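Local structure of DNA polymerase III, beta subunit (Eubacterium rectale, 3T0P) at residues 49-57 against 229-237; 125-136 against 207-218. The protein probably tethers DNA polymerases and other proteins to DNA for processive replication, as a ring-shaped head-to-tail homodimer. All blocks are in the same frame, centred on the assembly; numbering follows the deposited sequence.

Contact 1 of 2, residues 49-57 against 229-237; sequences DMELGIETI and ENTTVVSRL. With EDO (1,2-ethanediol), chain X.
Strands 52-57 and 231-236 run antiparallel (168° between their directions), with Gly-53/Val-234 and Glu-55/Thr-232 as hydrogen-bonded pairs and Leu-52/Ser-235, Ile-54/Val-233 and Thr-56/Thr-231 as non-hydrogen-bonded pairs. Gly-53 N and Val-234 O form a nearly straight 2.8 Å bond. On the face of Leu-52, Ile-54 and Thr-56, the CD1 methyl of Leu-52 crosses to CG1 of Val-233 (3.7 Å), while Ile-54 lies alongside, its CG1 4.0 Å from Val-233 CG2. The Thr-56 hydroxyl, set opposite the backbone N (chi1 -156°), shares a 3.0 Å hydrogen bond between its OG1 and Thr-231 OG1. This pairing fuses strands of the N-terminal and central domains into one eight-stranded sheet, with helix 197-206 covering Leu-52. On the other face an ethanediol, probably from the crystallisation liquor, sits across the strands: its O2 bonds weakly to Glu-55 OE1 (3.2 Å) and its O1 pairs with Thr-232 OG1. An alanine in place of Glu-55 would probably leave the diol O2 without this acceptor, and Lys-44 and Met-46 of strand 43-48 without the chain lying against them. Where strand 231-236 ends, beside the turn leading into strand 52-57, Arg-236 N donates to Glu-51 O (3.0 Å), and Glu-51 CA lies 3.9 Å above the guanidinium plane. Glu-51 OE1 and Arg-236 NH2, 3.8 Å apart, make a long salt bridge of charge alone: carboxylate and guanidinium planes stand 87° apart, with no N-H pointing at the oxygen.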
loop_
_atom_site.group_PDB
_atom_site.type_symbol
_atom_site.label_atom_id
_atom_site.label_comp_id
_atom_site.label_asym_id
_atom_site.label_seq_id
_atom_site.Cartn_x
_atom_site.Cartn_y
_atom_site.Cartn_z
ATOM N N ASP B 49 21.955 -15.082 -3.887
ATOM C CA ASP B 49 21.113 -16.143 -3.335
ATOM C C ASP B 49 21.437 -17.504 -3.983
ATOM O O ASP B 49 20.711 -18.473 -3.754
ATOM C CB ASP B 49 19.625 -15.803 -3.482
ATOM C CG ASP B 49 19.096 -15.759 -4.902
ATOM O OD1 ASP B 49 19.335 -16.713 -5.651
ATOM O OD2 ASP B 49 18.403 -14.783 -5.247
HETATM N N MSE B 50 22.536 -17.571 -4.781
HETATM C CA MSE B 50 23.076 -18.737 -5.513
HETATM C C MSE B 50 22.412 -18.924 -6.882
HETATM O O MSE B 50 22.992 -19.578 -7.749
HETATM C CB MSE B 50 23.030 -20.048 -4.711
HETATM C CG MSE B 50 23.757 -19.963 -3.373
HETATM SE SE MSE B 50 25.601 -19.290 -3.467
HETATM C CE MSE B 50 26.451 -20.937 -4.223
ATOM N N GLU B 51 21.217 -18.363 -7.081
ATOM C CA GLU B 51 20.526 -18.367 -8.362
ATOM C C GLU B 51 20.714 -16.979 -9.009
ATOM O O GLU B 51 21.079 -16.873 -10.175
ATOM C CB GLU B 51 19.035 -18.707 -8.196
ATOM C CG GLU B 51 18.247 -18.624 -9.492
ATOM C CD GLU B 51 16.853 -19.208 -9.442
ATOM O OE1 GLU B 51 16.731 -20.446 -9.592
ATOM O OE2 GLU B 51 15.885 -18.429 -9.280
ATOM N N LEU B 52 20.446 -15.929 -8.235
ATOM C CA LEU B 52 20.531 -14.544 -8.673
ATOM C C LEU B 52 21.555 -13.783 -7.848
ATOM O O LEU B 52 21.493 -13.789 -6.624
ATOM C CB LEU B 52 19.146 -13.907 -8.544
ATOM C CG LEU B 52 18.983 -12.463 -8.942
ATOM C CD1 LEU B 52 18.969 -12.329 -10.449
ATOM C CD2 LEU B 52 17.672 -11.903 -8.374
ATOM N N GLY B 53 22.482 -13.141 -8.548
ATOM C CA GLY B 53 23.526 -12.294 -7.996
ATOM C C GLY B 53 23.378 -10.867 -8.488
ATOM O O GLY B 53 23.101 -10.637 -9.666
ATOM N N ILE B 54 23.489 -9.896 -7.580
ATOM C CA ILE B 54 23.439 -8.486 -7.947
ATOM C C ILE B 54 24.667 -7.838 -7.324
ATOM O O ILE B 54 24.971 -8.030 -6.144
ATOM C CB ILE B 54 22.117 -7.717 -7.636
ATOM C CG1 ILE B 54 20.879 -8.453 -8.182
ATOM C CG2 ILE B 54 22.175 -6.289 -8.219
ATOM C CD1 ILE B 54 19.552 -7.871 -7.736
ATOM N N GLU B 55 25.330 -7.029 -8.133
ATOM C CA GLU B 55 26.559 -6.308 -7.851
ATOM C C GLU B 55 26.397 -4.873 -8.274
ATOM O O GLU B 55 25.858 -4.601 -9.346
ATOM C CB GLU B 55 27.640 -6.965 -8.698
ATOM C CG GLU B 55 29.057 -6.895 -8.198
ATOM C CD GLU B 55 29.909 -7.678 -9.174
ATOM O OE1 GLU B 55 30.135 -7.173 -10.299
ATOM O OE2 GLU B 55 30.233 -8.847 -8.867
ATOM N N THR B 56 26.882 -3.949 -7.464
ATOM C CA THR B 56 26.778 -2.536 -7.791
ATOM C C THR B 56 28.017 -1.821 -7.238
ATOM O O THR B 56 28.606 -2.256 -6.234
ATOM C CB THR B 56 25.410 -1.970 -7.323
ATOM O OG1 THR B 56 25.072 -0.814 -8.085
ATOM C CG2 THR B 56 25.354 -1.673 -5.840
ATOM N N ILE B 57 28.469 -0.783 -7.962
ATOM C CA ILE B 57 29.646 -0.006 -7.584
ATOM C C ILE B 57 29.174 1.271 -6.915
ATOM O O ILE B 57 28.301 1.966 -7.451
ATOM C CB ILE B 57 30.603 0.269 -8.775
ATOM C CG1 ILE B 57 31.162 -1.048 -9.399
ATOM C CG2 ILE B 57 31.749 1.231 -8.397
ATOM C CD1 ILE B 57 32.169 -1.871 -8.529
ATOM N N GLU B 229 23.642 1.003 -15.978
ATOM C CA GLU B 229 24.162 2.059 -15.097
ATOM C C GLU B 229 25.408 1.517 -14.375
ATOM O O GLU B 229 26.351 1.158 -15.071
ATOM C CB GLU B 229 23.063 2.590 -14.149
ATOM C CG GLU B 229 21.795 2.980 -14.894
ATOM C CD GLU B 229 20.569 3.345 -14.071
ATOM O OE1 GLU B 229 20.458 2.915 -12.895
ATOM O OE2 GLU B 229 19.679 4.022 -14.640
ATOM N N ASN B 230 25.399 1.353 -13.044
ATOM C CA ASN B 230 26.582 0.833 -12.340
ATOM C C ASN B 230 26.310 -0.524 -11.701
ATOM O O ASN B 230 26.992 -0.910 -10.742
ATOM C CB ASN B 230 27.049 1.845 -11.280
ATOM C CG ASN B 230 27.831 2.977 -11.887
ATOM O OD1 ASN B 230 28.999 2.818 -12.290
ATOM N ND2 ASN B 230 27.166 4.119 -12.035
ATOM N N THR B 231 25.331 -1.258 -12.268
ATOM C CA THR B 231 24.832 -2.529 -11.767
ATOM C C THR B 231 25.024 -3.666 -12.752
ATOM O O THR B 231 24.921 -3.487 -13.960
ATOM C CB THR B 231 23.338 -2.344 -11.432
ATOM O OG1 THR B 231 23.253 -1.312 -10.455
ATOM C CG2 THR B 231 22.677 -3.594 -10.867
ATOM N N THR B 232 25.305 -4.846 -12.200
ATOM C CA THR B 232 25.445 -6.116 -12.904
ATOM C C THR B 232 24.537 -7.110 -12.208
ATOM O O THR B 232 24.601 -7.286 -10.993
ATOM C CB THR B 232 26.906 -6.580 -12.954
ATOM O OG1 THR B 232 27.686 -5.545 -13.538
ATOM C CG2 THR B 232 27.089 -7.830 -13.792
ATOM N N VAL B 233 23.667 -7.720 -12.974
ATOM C CA VAL B 233 22.772 -8.759 -12.520
ATOM C C VAL B 233 23.224 -10.011 -13.204
ATOM O O VAL B 233 23.407 -10.000 -14.430
ATOM C CB VAL B 233 21.293 -8.427 -12.792
ATOM C CG1 VAL B 233 20.411 -9.616 -12.470
ATOM C CG2 VAL B 233 20.848 -7.201 -11.997
ATOM N N VAL B 234 23.489 -11.072 -12.412
ATOM C CA VAL B 234 23.893 -12.378 -12.926
ATOM C C VAL B 234 22.895 -13.449 -12.465
ATOM O O VAL B 234 22.572 -13.529 -11.286
ATOM C CB VAL B 234 25.337 -12.728 -12.530
ATOM C CG1 VAL B 234 25.753 -14.075 -13.140
ATOM C CG2 VAL B 234 26.295 -11.622 -12.959
ATOM N N SER B 235 22.405 -14.260 -13.392
ATOM C CA SER B 235 21.441 -15.291 -13.049
ATOM C C SER B 235 21.759 -16.590 -13.715
ATOM O O SER B 235 22.187 -16.612 -14.872
ATOM C CB SER B 235 20.032 -14.849 -13.433
ATOM O OG SER B 235 19.048 -15.856 -13.246
ATOM N N ARG B 236 21.524 -17.704 -12.991
ATOM C CA ARG B 236 21.610 -19.052 -13.549
ATOM C C ARG B 236 20.464 -19.215 -14.535
ATOM O O ARG B 236 19.487 -18.490 -14.437
ATOM C CB ARG B 236 21.497 -20.101 -12.452
ATOM C CG ARG B 236 22.714 -20.240 -11.530
ATOM C CD ARG B 236 22.727 -21.585 -10.788
ATOM N NE ARG B 236 21.388 -22.016 -10.357
ATOM C CZ ARG B 236 21.020 -22.222 -9.093
ATOM N NH1 ARG B 236 21.898 -22.080 -8.105
ATOM N NH2 ARG B 236 19.776 -22.592 -8.810
ATOM N N LEU B 237 20.586 -20.112 -15.507
ATOM C CA LEU B 237 19.528 -20.373 -16.469
ATOM C C LEU B 237 18.880 -21.719 -16.142
ATOM O O LEU B 237 19.505 -22.548 -15.495
ATOM C CB LEU B 237 20.111 -20.384 -17.898
ATOM C CG LEU B 237 20.622 -19.053 -18.429
ATOM C CD1 LEU B 237 21.410 -19.274 -19.694
ATOM C CD2 LEU B 237 19.472 -18.055 -18.656
HETATM C C1 EDO X . 30.125 -2.818 -12.710
HETATM O O1 EDO X . 28.726 -2.616 -12.976
HETATM C C2 EDO X . 30.341 -4.039 -11.817
HETATM O O2 EDO X . 29.341 -4.085 -10.791
#

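Contact 2 of 2, residues 125-136 against 207-218; sequences NESIVLSQFTLK and IPGSADEDVVIY
In the central domain, outer strand 127-131 and the first turn of helix 132-140 meet strand 214-218 and the loop 207-213 that leads into it from helix 197-206, with Ile-128/Ile-217 and Leu-130/Val-215 as the antiparallel hydrogen-bonded pairs. Val-215 N reaches Leu-130 O at 2.7 Å. On the face carrying these four residues, Leu-130 CD1 touches Ile-217 CD1 (3.8 Å), and Leu-135 comes down from the helix at about a right angle to Ile-207, its CD2 3.6 Å from Ile-207 CD1. Ser-131 is the N-cap, its OG hydrogen-bonded to Thr-134 OG1. Next to it, Gln-132 N donates to Glu-213 O, and the Gln-132 side chain, extended beyond CG, crosses Val-215 and carries its amide into the loop. There OE1 accepts from Gly-209 N at 3.2 Å, tilted 25° from the amide plane, and more weakly from Ser-210 N. NE2 bonds weakly to Glu-229 OE2; a water modelled unusually close to NE2 and Asp-214 O gives a doubtful bridge to the strand. Lys-136, also extended, slides past Ile-207 and brings NZ to 2.8 Å from Ile-207 O. Gly-209 has a positive phi (95°), where a CB would jam against the preceding carbonyl O and press on Lys-136 CD. Loop backbone groups are thus bound by the buried Gln-132 amide and backbone N, the lysine ammonium and Phe-133 N (to Ser-210 O), alongside the apolar contact of Leu-135 with Ile-207.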
loop_
_atom_site.group_PDB
_atom_site.type_symbol
_atom_site.label_atom_id
_atom_site.label_comp_id
_atom_site.label_asym_id
_atom_site.label_seq_id
_atom_site.Cartn_x
_atom_site.Cartn_y
_atom_site.Cartn_z
ATOM N N ASN B 125 30.692 -12.850 -24.224
ATOM C CA ASN B 125 30.844 -13.062 -25.642
ATOM C C ASN B 125 30.016 -12.000 -26.343
ATOM O O ASN B 125 30.267 -10.797 -26.164
ATOM C CB ASN B 125 30.454 -14.504 -26.024
ATOM C CG ASN B 125 31.262 -15.556 -25.290
ATOM O OD1 ASN B 125 32.493 -15.443 -25.130
ATOM N ND2 ASN B 125 30.576 -16.586 -24.801
ATOM N N GLU B 126 29.055 -12.443 -27.140
ATOM C CA GLU B 126 28.142 -11.611 -27.894
ATOM C C GLU B 126 27.212 -10.875 -26.917
ATOM O O GLU B 126 26.724 -11.475 -25.960
ATOM C CB GLU B 126 27.361 -12.496 -28.872
ATOM C CG GLU B 126 26.521 -11.739 -29.881
ATOM C CD GLU B 126 25.828 -12.602 -30.923
ATOM O OE1 GLU B 126 25.191 -13.611 -30.544
ATOM O OE2 GLU B 126 25.918 -12.260 -32.125
ATOM N N SER B 127 27.039 -9.571 -27.133
ATOM C CA SER B 127 26.202 -8.671 -26.335
ATOM C C SER B 127 24.934 -8.316 -27.076
ATOM O O SER B 127 24.966 -8.122 -28.288
ATOM C CB SER B 127 26.960 -7.391 -26.022
ATOM O OG SER B 127 27.427 -6.833 -27.238
ATOM N N ILE B 128 23.831 -8.221 -26.357
ATOM C CA ILE B 128 22.530 -7.839 -26.883
ATOM C C ILE B 128 22.143 -6.524 -26.188
ATOM O O ILE B 128 22.169 -6.453 -24.967
ATOM C CB ILE B 128 21.497 -8.983 -26.649
ATOM C CG1 ILE B 128 21.842 -10.232 -27.491
ATOM C CG2 ILE B 128 20.067 -8.538 -26.934
ATOM C CD1 ILE B 128 22.631 -11.390 -26.724
ATOM N N VAL B 129 21.772 -5.496 -26.950
ATOM C CA VAL B 129 21.346 -4.238 -26.358
ATOM C C VAL B 129 19.814 -4.027 -26.522
ATOM O O VAL B 129 19.295 -4.052 -27.624
ATOM C CB VAL B 129 22.125 -3.034 -26.935
ATOM C CG1 VAL B 129 21.650 -1.733 -26.294
ATOM C CG2 VAL B 129 23.619 -3.206 -26.745
ATOM N N LEU B 130 19.145 -3.737 -25.423
ATOM C CA LEU B 130 17.726 -3.365 -25.367
ATOM C C LEU B 130 17.612 -2.112 -24.528
ATOM O O LEU B 130 18.408 -1.937 -23.589
ATOM C CB LEU B 130 16.858 -4.487 -24.726
ATOM C CG LEU B 130 16.830 -5.843 -25.392
ATOM C CD1 LEU B 130 16.123 -6.846 -24.517
ATOM C CD2 LEU B 130 16.174 -5.787 -26.750
ATOM N N SER B 131 16.609 -1.261 -24.793
ATOM C CA SER B 131 16.406 -0.122 -23.889
ATOM C C SER B 131 15.865 -0.672 -22.585
ATOM O O SER B 131 15.323 -1.784 -22.564
ATOM C CB SER B 131 15.469 0.937 -24.483
ATOM O OG SER B 131 14.120 0.520 -24.629
ATOM N N GLN B 132 16.088 0.050 -21.493
ATOM C CA GLN B 132 15.548 -0.288 -20.192
ATOM C C GLN B 132 14.021 -0.442 -20.325
ATOM O O GLN B 132 13.450 -1.387 -19.781
ATOM C CB GLN B 132 15.880 0.821 -19.182
ATOM C CG GLN B 132 17.262 0.733 -18.567
ATOM C CD GLN B 132 17.524 1.851 -17.590
ATOM O OE1 GLN B 132 16.619 2.571 -17.145
ATOM N NE2 GLN B 132 18.786 2.066 -17.297
ATOM N N PHE B 133 13.385 0.468 -21.098
ATOM C CA PHE B 133 11.949 0.481 -21.358
ATOM C C PHE B 133 11.487 -0.831 -22.002
ATOM O O PHE B 133 10.554 -1.454 -21.511
ATOM C CB PHE B 133 11.582 1.658 -22.278
ATOM C CG PHE B 133 10.113 1.692 -22.621
ATOM C CD1 PHE B 133 9.180 2.182 -21.711
ATOM C CD2 PHE B 133 9.659 1.214 -23.843
ATOM C CE1 PHE B 133 7.815 2.181 -22.015
ATOM C CE2 PHE B 133 8.293 1.227 -24.152
ATOM C CZ PHE B 133 7.383 1.729 -23.245
ATOM N N THR B 134 12.140 -1.234 -23.101
ATOM C CA THR B 134 11.792 -2.445 -23.840
ATOM C C THR B 134 11.890 -3.675 -22.926
ATOM O O THR B 134 10.976 -4.494 -22.930
ATOM C CB THR B 134 12.676 -2.557 -25.064
ATOM O OG1 THR B 134 12.426 -1.431 -25.903
ATOM C CG2 THR B 134 12.454 -3.834 -25.839
ATOM N N LEU B 135 12.964 -3.776 -22.120
ATOM C CA LEU B 135 13.145 -4.938 -21.263
ATOM C C LEU B 135 12.106 -4.958 -20.156
ATOM O O LEU B 135 11.548 -6.011 -19.860
ATOM C CB LEU B 135 14.580 -4.985 -20.675
ATOM C CG LEU B 135 14.872 -6.141 -19.697
ATOM C CD1 LEU B 135 14.635 -7.539 -20.364
ATOM C CD2 LEU B 135 16.273 -6.023 -19.118
ATOM N N LYS B 136 11.862 -3.817 -19.532
ATOM C CA LYS B 136 10.890 -3.729 -18.451
ATOM C C LYS B 136 9.501 -4.020 -18.993
ATOM O O LYS B 136 8.767 -4.797 -18.382
ATOM C CB LYS B 136 10.948 -2.360 -17.762
ATOM C CG LYS B 136 10.183 -2.303 -16.446
ATOM C CD LYS B 136 10.480 -1.005 -15.671
ATOM C CE LYS B 136 9.777 -0.968 -14.331
ATOM N NZ LYS B 136 10.377 0.050 -13.422
ATOM N N ILE B 207 15.188 -1.704 -12.497
ATOM C CA ILE B 207 15.381 -1.080 -13.800
ATOM C C ILE B 207 14.420 0.111 -13.883
ATOM O O ILE B 207 13.196 -0.059 -13.789
ATOM C CB ILE B 207 15.243 -2.125 -14.964
ATOM C CG1 ILE B 207 16.612 -2.507 -15.495
ATOM C CG2 ILE B 207 14.361 -1.677 -16.110
ATOM C CD1 ILE B 207 16.626 -3.826 -16.245
ATOM N N PRO B 208 14.974 1.339 -14.013
ATOM C CA PRO B 208 14.110 2.537 -14.058
ATOM C C PRO B 208 13.110 2.500 -15.211
ATOM O O PRO B 208 11.940 2.846 -15.008
ATOM C CB PRO B 208 15.103 3.691 -14.203
ATOM C CG PRO B 208 16.381 3.161 -13.626
ATOM C CD PRO B 208 16.402 1.708 -14.058
ATOM N N GLY B 209 13.550 2.003 -16.374
ATOM C CA GLY B 209 12.689 1.855 -17.542
ATOM C C GLY B 209 12.722 2.994 -18.544
ATOM O O GLY B 209 11.758 3.173 -19.298
ATOM N N SER B 210 13.820 3.760 -18.596
ATOM C CA SER B 210 13.925 4.822 -19.592
ATOM C C SER B 210 14.098 4.235 -21.003
ATOM O O SER B 210 14.800 3.234 -21.200
ATOM C CB SER B 210 15.091 5.754 -19.281
ATOM O OG SER B 210 15.401 6.551 -20.420
ATOM N N ALA B 211 13.476 4.900 -21.986
ATOM C CA ALA B 211 13.562 4.554 -23.400
ATOM C C ALA B 211 14.884 5.079 -23.986
ATOM O O ALA B 211 15.318 4.639 -25.043
ATOM C CB ALA B 211 12.371 5.147 -24.137
ATOM N N ASP B 212 15.531 6.002 -23.271
ATOM C CA ASP B 212 16.782 6.652 -23.654
ATOM C C ASP B 212 18.039 5.950 -23.065
ATOM O O ASP B 212 19.156 6.305 -23.442
ATOM C CB ASP B 212 16.734 8.116 -23.175
ATOM N N GLU B 213 17.859 5.026 -22.104
ATOM C CA GLU B 213 18.942 4.304 -21.444
ATOM C C GLU B 213 18.914 2.859 -21.899
ATOM O O GLU B 213 17.844 2.335 -22.160
ATOM C CB GLU B 213 18.804 4.391 -19.915
ATOM C CG GLU B 213 19.244 5.712 -19.307
ATOM C CD GLU B 213 19.238 5.722 -17.788
ATOM O OE1 GLU B 213 18.139 5.861 -17.200
ATOM O OE2 GLU B 213 20.327 5.578 -17.185
ATOM N N ASP B 214 20.071 2.206 -21.974
ATOM C CA ASP B 214 20.161 0.826 -22.458
ATOM C C ASP B 214 20.628 -0.193 -21.412
ATOM O O ASP B 214 21.312 0.146 -20.445
ATOM C CB ASP B 214 21.105 0.774 -23.664
ATOM C CG ASP B 214 20.502 1.396 -24.906
ATOM O OD1 ASP B 214 19.312 1.126 -25.191
ATOM O OD2 ASP B 214 21.225 2.128 -25.612
ATOM N N VAL B 215 20.306 -1.446 -21.680
ATOM C CA VAL B 215 20.701 -2.630 -20.923
ATOM C C VAL B 215 21.563 -3.499 -21.841
ATOM O O VAL B 215 21.151 -3.805 -22.969
ATOM C CB VAL B 215 19.476 -3.432 -20.355
ATOM C CG1 VAL B 215 19.945 -4.568 -19.433
ATOM C CG2 VAL B 215 18.549 -2.495 -19.569
ATOM N N VAL B 216 22.747 -3.909 -21.372
ATOM C CA VAL B 216 23.591 -4.813 -22.172
ATOM C C VAL B 216 23.395 -6.218 -21.585
ATOM O O VAL B 216 23.478 -6.414 -20.371
ATOM C CB VAL B 216 25.073 -4.365 -22.246
ATOM C CG1 VAL B 216 25.890 -5.314 -23.134
ATOM C CG2 VAL B 216 25.181 -2.933 -22.766
ATOM N N ILE B 217 23.049 -7.172 -22.429
ATOM C CA ILE B 217 22.761 -8.534 -21.976
ATOM C C ILE B 217 23.786 -9.523 -22.565
ATOM O O ILE B 217 24.088 -9.453 -23.750
ATOM C CB ILE B 217 21.289 -8.916 -22.350
ATOM C CG1 ILE B 217 20.276 -7.966 -21.651
ATOM C CG2 ILE B 217 20.958 -10.391 -21.995
ATOM C CD1 ILE B 217 18.829 -8.027 -22.205
ATOM N N TYR B 218 24.291 -10.451 -21.739
ATOM C CA TYR B 218 25.190 -11.527 -22.187
ATOM C C TYR B 218 24.584 -12.846 -21.814
ATOM O O TYR B 218 24.155 -13.007 -20.672
ATOM C CB TYR B 218 26.593 -11.414 -21.557
ATOM C CG TYR B 218 27.337 -10.154 -21.907
ATOM C CD1 TYR B 218 28.090 -10.067 -23.074
ATOM C CD2 TYR B 218 27.276 -9.036 -21.083
ATOM C CE1 TYR B 218 28.774 -8.900 -23.405
ATOM C CE2 TYR B 218 27.959 -7.867 -21.401
ATOM C CZ TYR B 218 28.717 -7.809 -22.557
ATOM O OH TYR B 218 29.403 -6.664 -22.866
HETATM O O HOH W 1 21.029 1.508 -18.411
#

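Overall arrangement
Both contacts belong to the same eight-stranded antiparallel sheet, contact 1 at the middle junction of the N-terminal and central domains and contact 2 at its outer edge. Strand 223-228 lies between them. Contact 1 is the more buried, about half of its touching residues being buried, against about a third in contact 2, whose strand 127-131 is the last of the sheet. Contact 1 is almost pure strand pairing, with its Glu-51/Arg-236 charge pair at one end, whereas contact 2 adds a helix start and a loop, and so more side-chain-to-backbone bonding. They meet at Glu-229, whose OE2 lies 3.1 Å from Glu-213 OE2, a closeness of like charges that would probably favour a shared proton.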